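Local coordinates for TATA-box-binding protein (Sulfolobus acidocaldarius, PDB 1MP9) that probably binds the TATA box of archaeal promoters and so helps to activate transcription by RNA polymerase, at residues Glu41-Pro44 with Asp45-Pro48; Gly73-Ser76 with Thr77-Ile81; Leu153-Ser156 with Ser157-Val161. All coordinates share one frame; numbering follows the deposited sequence.

Contact 1 (Glu41-Pro44 with Asp45-Pro48); sequences EYDP and DQFP
An Asx turn laid over a type I beta turn shapes this loop: Asp43 takes hold of Asp45, Gln46 and Phe47 in succession. Its side chain is swung anti to the backbone N (chi1 175°), which carries OD1 forward to accept from Asp45 N at 2.9 Å, well above the carboxylate plane. The carbonyl O of Asp43 accepts twice, from Gln46 N at 2.8 Å and from Phe47 N at 3.1 Å; the first donor stands above the carbonyl plane, whereas the second approaches nearly along the C=O axis. One residue thus winds the chain through Pro44 and Asp45 on its way from helix 30-36 to strand 50-54 of the first repeat. Pro44 CA adds a CH...O contact to Phe47 O. The two carboxylates come close, with Asp43 OD1 3.9 Å from Asp45 OD2, a proximity that may cost some electrostatic energy. Tyr42 lies against the loop: one ring face carries Pro44 CD over its centre, and its OH bonds to water 1, which donates to Pro48 O at 2.6 Å. The same ring meets Tyr31 edge-to-face, while Phe47 and Pro48 pack on Leu127 of the second subunit.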
# COMPACT_ATOMS: atom_id res chain seq x y z
N GLU A 41 29.34 11.19 -6.81
CA GLU A 41 29.14 12.05 -5.67
C GLU A 41 29.24 11.32 -4.34
O GLU A 41 28.70 10.21 -4.19
CB GLU A 41 27.77 12.70 -5.80
CG GLU A 41 27.51 13.77 -4.77
CD GLU A 41 26.31 14.61 -5.13
OE1 GLU A 41 25.18 14.10 -5.22
OE2 GLU A 41 26.54 15.92 -5.37
N TYR A 42 29.91 11.95 -3.38
CA TYR A 42 30.05 11.37 -2.06
C TYR A 42 30.16 12.45 -1.01
O TYR A 42 31.17 13.13 -0.92
CB TYR A 42 31.29 10.47 -1.96
CG TYR A 42 31.47 9.87 -0.58
CD1 TYR A 42 30.43 9.15 0.03
CD2 TYR A 42 32.67 10.03 0.12
CE1 TYR A 42 30.59 8.61 1.30
CE2 TYR A 42 32.84 9.49 1.40
CZ TYR A 42 31.80 8.79 1.98
OH TYR A 42 31.96 8.28 3.24
N ASP A 43 29.11 12.61 -0.22
CA ASP A 43 29.12 13.60 0.84
C ASP A 43 28.48 12.89 2.02
O ASP A 43 27.27 12.87 2.17
CB ASP A 43 28.31 14.82 0.41
CG ASP A 43 28.17 15.84 1.52
OD1 ASP A 43 28.62 15.56 2.67
OD2 ASP A 43 27.60 16.93 1.24
N PRO A 44 29.31 12.29 2.88
CA PRO A 44 28.75 11.57 4.01
C PRO A 44 27.93 12.42 4.97
O PRO A 44 27.23 11.88 5.81
CB PRO A 44 29.98 10.89 4.64
CG PRO A 44 31.08 11.90 4.37
CD PRO A 44 30.78 12.40 2.97
N ASP A 45 27.99 13.74 4.84
CA ASP A 45 27.14 14.56 5.72
C ASP A 45 25.69 14.57 5.20
O ASP A 45 24.77 14.92 5.93
CB ASP A 45 27.62 16.01 5.80
CG ASP A 45 28.91 16.15 6.58
OD1 ASP A 45 29.10 15.44 7.61
OD2 ASP A 45 29.73 17.01 6.17
N GLN A 46 25.50 14.17 3.95
CA GLN A 46 24.16 14.15 3.35
C GLN A 46 23.60 12.75 3.11
O GLN A 46 22.40 12.53 3.27
CB GLN A 46 24.18 14.90 2.02
CG GLN A 46 24.24 16.41 2.15
CD GLN A 46 24.09 17.07 0.79
OE1 GLN A 46 24.93 16.89 -0.10
NE2 GLN A 46 23.01 17.84 0.62
N PHE A 47 24.45 11.82 2.69
CA PHE A 47 24.03 10.45 2.42
C PHE A 47 25.25 9.56 2.61
O PHE A 47 26.32 9.88 2.14
CB PHE A 47 23.51 10.35 0.99
CG PHE A 47 22.89 9.02 0.68
CD1 PHE A 47 21.66 8.67 1.23
CD2 PHE A 47 23.54 8.10 -0.13
CE1 PHE A 47 21.08 7.43 0.98
CE2 PHE A 47 22.97 6.86 -0.39
CZ PHE A 47 21.73 6.53 0.17
N PRO A 48 25.08 8.40 3.29
CA PRO A 48 26.18 7.45 3.56
C PRO A 48 26.83 6.77 2.39
O PRO A 48 27.96 6.26 2.52
CB PRO A 48 25.57 6.45 4.53
CG PRO A 48 24.10 6.47 4.19
CD PRO A 48 23.77 7.88 3.75
O HOH W 1 29.71 6.87 4.36
O HOH W 2 26.91 10.75 -0.27

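Contact 2 (Gly73-Ser76 with Thr77-Ile81); sequences GAKS and TDELI
Glu79 OE1 accepts from Lys75 N at 2.8 Å, and Ser76 OG accepts from Glu79 N at 3.0 Å, two bonds at the start of helix 77-93, the second a capping bond; since Lys75 N rather than Ser76 N gives to Glu79, the pair does not close a capping box. Ser76 is the N-cap. With chi1 at 75°, OG stands between its own backbone N and carbonyl carbon and turns back to the third amide of the helix. The first helical backbone bond follows, Leu80 N to Ser76 O at 2.8 Å. The carboxylate of Glu79 reaches back over the loop and is met by Lys75 N from well above its plane, 62° out; its other oxygen, OE2, lies 3.6 Å from Ala74 CA. Water 3 sits between OE2 and Gly73 O, 2.6 Å from the carboxylate oxygen. Placed at the N-terminus of a helix, the negative charge of Glu79 is probably favoured by the helix dipole. The Lys75 ammonium does not touch this carboxylate, though the two side chains run alongside each other. Further in, the packing is apolar: the methyl CB of Ala74 points at the helix and rests 3.9 Å from Leu80 CB. Loop 73-76 joins strand 68-72 to helix 77-93, and strand 59-63 of the same sheet contributes Ile59, which touches both Ala74 and Glu79.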
# COMPACT_ATOMS: atom_id res chain seq x y z
N GLY A 73 16.73 1.51 -11.20
CA GLY A 73 16.45 2.05 -12.52
C GLY A 73 16.21 1.06 -13.64
O GLY A 73 15.49 1.38 -14.60
N ALA A 74 16.78 -0.14 -13.56
CA ALA A 74 16.61 -1.14 -14.63
C ALA A 74 15.15 -1.60 -14.71
O ALA A 74 14.47 -1.70 -13.68
CB ALA A 74 17.52 -2.33 -14.39
N LYS A 75 14.68 -1.88 -15.92
CA LYS A 75 13.30 -2.32 -16.10
C LYS A 75 13.19 -3.75 -16.53
O LYS A 75 12.10 -4.20 -16.86
CB LYS A 75 12.56 -1.42 -17.10
CG LYS A 75 12.41 -0.02 -16.57
CD LYS A 75 11.85 0.97 -17.58
CE LYS A 75 11.88 2.37 -16.97
NZ LYS A 75 11.29 3.45 -17.83
N SER A 76 14.32 -4.45 -16.55
CA SER A 76 14.36 -5.87 -16.91
C SER A 76 15.63 -6.52 -16.33
O SER A 76 16.60 -5.82 -16.01
CB SER A 76 14.35 -6.06 -18.44
OG SER A 76 15.61 -5.74 -19.03
N THR A 77 15.63 -7.84 -16.20
CA THR A 77 16.80 -8.52 -15.66
C THR A 77 17.99 -8.30 -16.58
O THR A 77 19.10 -8.02 -16.12
CB THR A 77 16.58 -10.05 -15.52
OG1 THR A 77 16.35 -10.61 -16.82
CG2 THR A 77 15.40 -10.34 -14.62
N ASP A 78 17.78 -8.40 -17.89
CA ASP A 78 18.88 -8.18 -18.82
C ASP A 78 19.46 -6.78 -18.65
O ASP A 78 20.70 -6.59 -18.66
CB ASP A 78 18.42 -8.35 -20.27
CG ASP A 78 18.26 -9.80 -20.63
OD1 ASP A 78 19.14 -10.59 -20.23
OD2 ASP A 78 17.26 -10.15 -21.29
N GLU A 79 18.57 -5.81 -18.48
CA GLU A 79 18.99 -4.44 -18.30
C GLU A 79 19.79 -4.31 -17.00
O GLU A 79 20.81 -3.61 -16.94
CB GLU A 79 17.78 -3.51 -18.25
CG GLU A 79 18.01 -2.15 -18.91
CD GLU A 79 17.12 -1.04 -18.34
OE1 GLU A 79 15.87 -1.18 -18.38
OE2 GLU A 79 17.69 -0.04 -17.85
N LEU A 80 19.32 -4.99 -15.96
CA LEU A 80 19.98 -4.96 -14.67
C LEU A 80 21.40 -5.51 -14.78
O LEU A 80 22.34 -4.89 -14.31
CB LEU A 80 19.20 -5.81 -13.66
CG LEU A 80 19.84 -5.99 -12.28
CD1 LEU A 80 20.06 -4.65 -11.64
CD2 LEU A 80 18.93 -6.85 -11.40
N ILE A 81 21.52 -6.69 -15.40
CA ILE A 81 22.83 -7.32 -15.56
C ILE A 81 23.79 -6.47 -16.36
O ILE A 81 24.95 -6.33 -15.99
CB ILE A 81 22.67 -8.73 -16.21
CG1 ILE A 81 22.00 -9.66 -15.20
CG2 ILE A 81 24.05 -9.30 -16.62
CD1 ILE A 81 21.64 -11.01 -15.71
O HOH W 3 16.73 2.28 -17.19

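Contact 3 (Leu153-Ser156 with Ser157-Val161); sequences LIFS and SGKMV
Leu153 and Val161 face each other as a hydrogen-bonded antiparallel pair, Leu153 N giving to Val161 O and Val161 N to Leu153 O, both at 2.9 Å and both in the carbonyl plane. Their side chains run side by side, with Leu153 CD1 3.8 Å from Val161 CB. The next pair, Ile154 with Met160, is non-hydrogen-bonded; on the other face of the sheet Ile154 CG1 lies against Met160 CG at 4.0 Å. Phe155 N then donates to Lys159 O at 2.9 Å. Lys159 bends at chi3 (73°), bringing CE above and just outside the CD1 rim of the Phe155 ring, 3.6 Å from CD1; NZ ends 5.0 Å from the ring centroid, 19° off its normal, at most a weak cation-pi attraction. The edge of the same ring approaches Val161 CG2.

This register goes with the turn. Gly158 N closes a type I turn onto Phe155 O at 2.8 Å, and with Gly158 at positive phi (102°) the hairpin is of the type I plus G1 bulge kind, Gly158 and Lys159 together opposing Phe155. Ser157 OG accepts from Lys159 N, an ST turn at the exit.

The hairpin belongs to the second repeat's part of the one continuous antiparallel sheet, between strand 141-145, bonded through Ile154, and strand 103-114, bonded through Met160. Ile178 of helix 168-184 packs under Ile154 and Met160, on the helix-bearing side of the saddle. On the other side Leu153 and Val161 meet Ile142 and Gln137 of the second subunit; in relatives that concave face takes the DNA.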
# COMPACT_ATOMS: atom_id res chain seq x y z
N LEU A 153 -1.98 -1.40 -5.64
CA LEU A 153 -2.75 -0.13 -5.68
C LEU A 153 -3.64 -0.43 -6.89
O LEU A 153 -3.13 -0.75 -7.95
CB LEU A 153 -1.85 1.07 -5.96
CG LEU A 153 -0.68 1.25 -5.00
CD1 LEU A 153 0.09 2.51 -5.37
CD2 LEU A 153 -1.18 1.37 -3.56
N ILE A 154 -4.95 -0.35 -6.73
CA ILE A 154 -5.90 -0.69 -7.81
C ILE A 154 -6.82 0.49 -8.05
O ILE A 154 -7.52 0.94 -7.13
CB ILE A 154 -6.76 -1.91 -7.40
CG1 ILE A 154 -5.85 -3.11 -7.09
CG2 ILE A 154 -7.81 -2.27 -8.51
CD1 ILE A 154 -6.64 -4.23 -6.35
N PHE A 155 -6.84 0.99 -9.27
CA PHE A 155 -7.65 2.15 -9.58
C PHE A 155 -8.87 1.74 -10.38
O PHE A 155 -8.88 0.70 -11.07
CB PHE A 155 -6.81 3.18 -10.34
CG PHE A 155 -5.58 3.63 -9.58
CD1 PHE A 155 -4.34 3.04 -9.81
CD2 PHE A 155 -5.66 4.66 -8.63
CE1 PHE A 155 -3.19 3.45 -9.12
CE2 PHE A 155 -4.51 5.08 -7.92
CZ PHE A 155 -3.28 4.47 -8.18
N SER A 156 -9.89 2.58 -10.31
CA SER A 156 -11.15 2.28 -10.97
C SER A 156 -10.99 2.09 -12.47
O SER A 156 -11.75 1.34 -13.07
CB SER A 156 -12.17 3.37 -10.64
OG SER A 156 -11.83 4.55 -11.31
N SER A 157 -9.96 2.72 -13.05
CA SER A 157 -9.71 2.60 -14.48
C SER A 157 -9.14 1.23 -14.88
O SER A 157 -9.02 0.92 -16.07
CB SER A 157 -8.67 3.62 -14.91
OG SER A 157 -7.44 3.26 -14.32
N GLY A 158 -8.74 0.43 -13.88
CA GLY A 158 -8.16 -0.86 -14.19
C GLY A 158 -6.65 -0.82 -14.07
O GLY A 158 -5.97 -1.86 -14.16
N LYS A 159 -6.11 0.38 -13.92
CA LYS A 159 -4.68 0.55 -13.76
C LYS A 159 -4.32 0.05 -12.37
O LYS A 159 -5.10 0.12 -11.44
CB LYS A 159 -4.28 2.00 -13.87
CG LYS A 159 -2.80 2.25 -13.59
CD LYS A 159 -2.45 3.71 -13.85
CE LYS A 159 -3.01 4.67 -12.78
NZ LYS A 159 -2.84 6.12 -13.17
N MET A 160 -3.11 -0.46 -12.24
CA MET A 160 -2.67 -1.01 -10.97
C MET A 160 -1.20 -0.80 -10.83
O MET A 160 -0.47 -0.70 -11.83
CB MET A 160 -2.84 -2.53 -10.93
CG MET A 160 -4.19 -3.14 -10.70
SD MET A 160 -3.96 -4.95 -11.00
CE MET A 160 -2.94 -5.42 -9.59
N VAL A 161 -0.76 -0.78 -9.58
CA VAL A 161 0.65 -0.70 -9.29
C VAL A 161 0.91 -1.93 -8.39
O VAL A 161 0.13 -2.24 -7.47
CB VAL A 161 1.00 0.57 -8.53
CG1 VAL A 161 2.48 0.55 -8.12
CG2 VAL A 161 0.75 1.80 -9.41

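The three contacts are spread along the saddle without touching. Contacts 1 and 2 belong to the first repeat, their centres about 26 Å apart, whereas contact 3 lies in the second, about 24 Å from contact 2 and about 37 Å from contact 1, across the centre of the chain. Each closes a different kind of connection: helix to strand, strand to helix and strand to strand. The strand leading into contact 2 is the repeat counterpart of the strand that leaves contact 3. Contacts 1 and 3 both touch the second subunit, contact 3 through Leu153 and Val161 on the concave face that takes the DNA in relatives; no other chain of the assembly reaches contact 2.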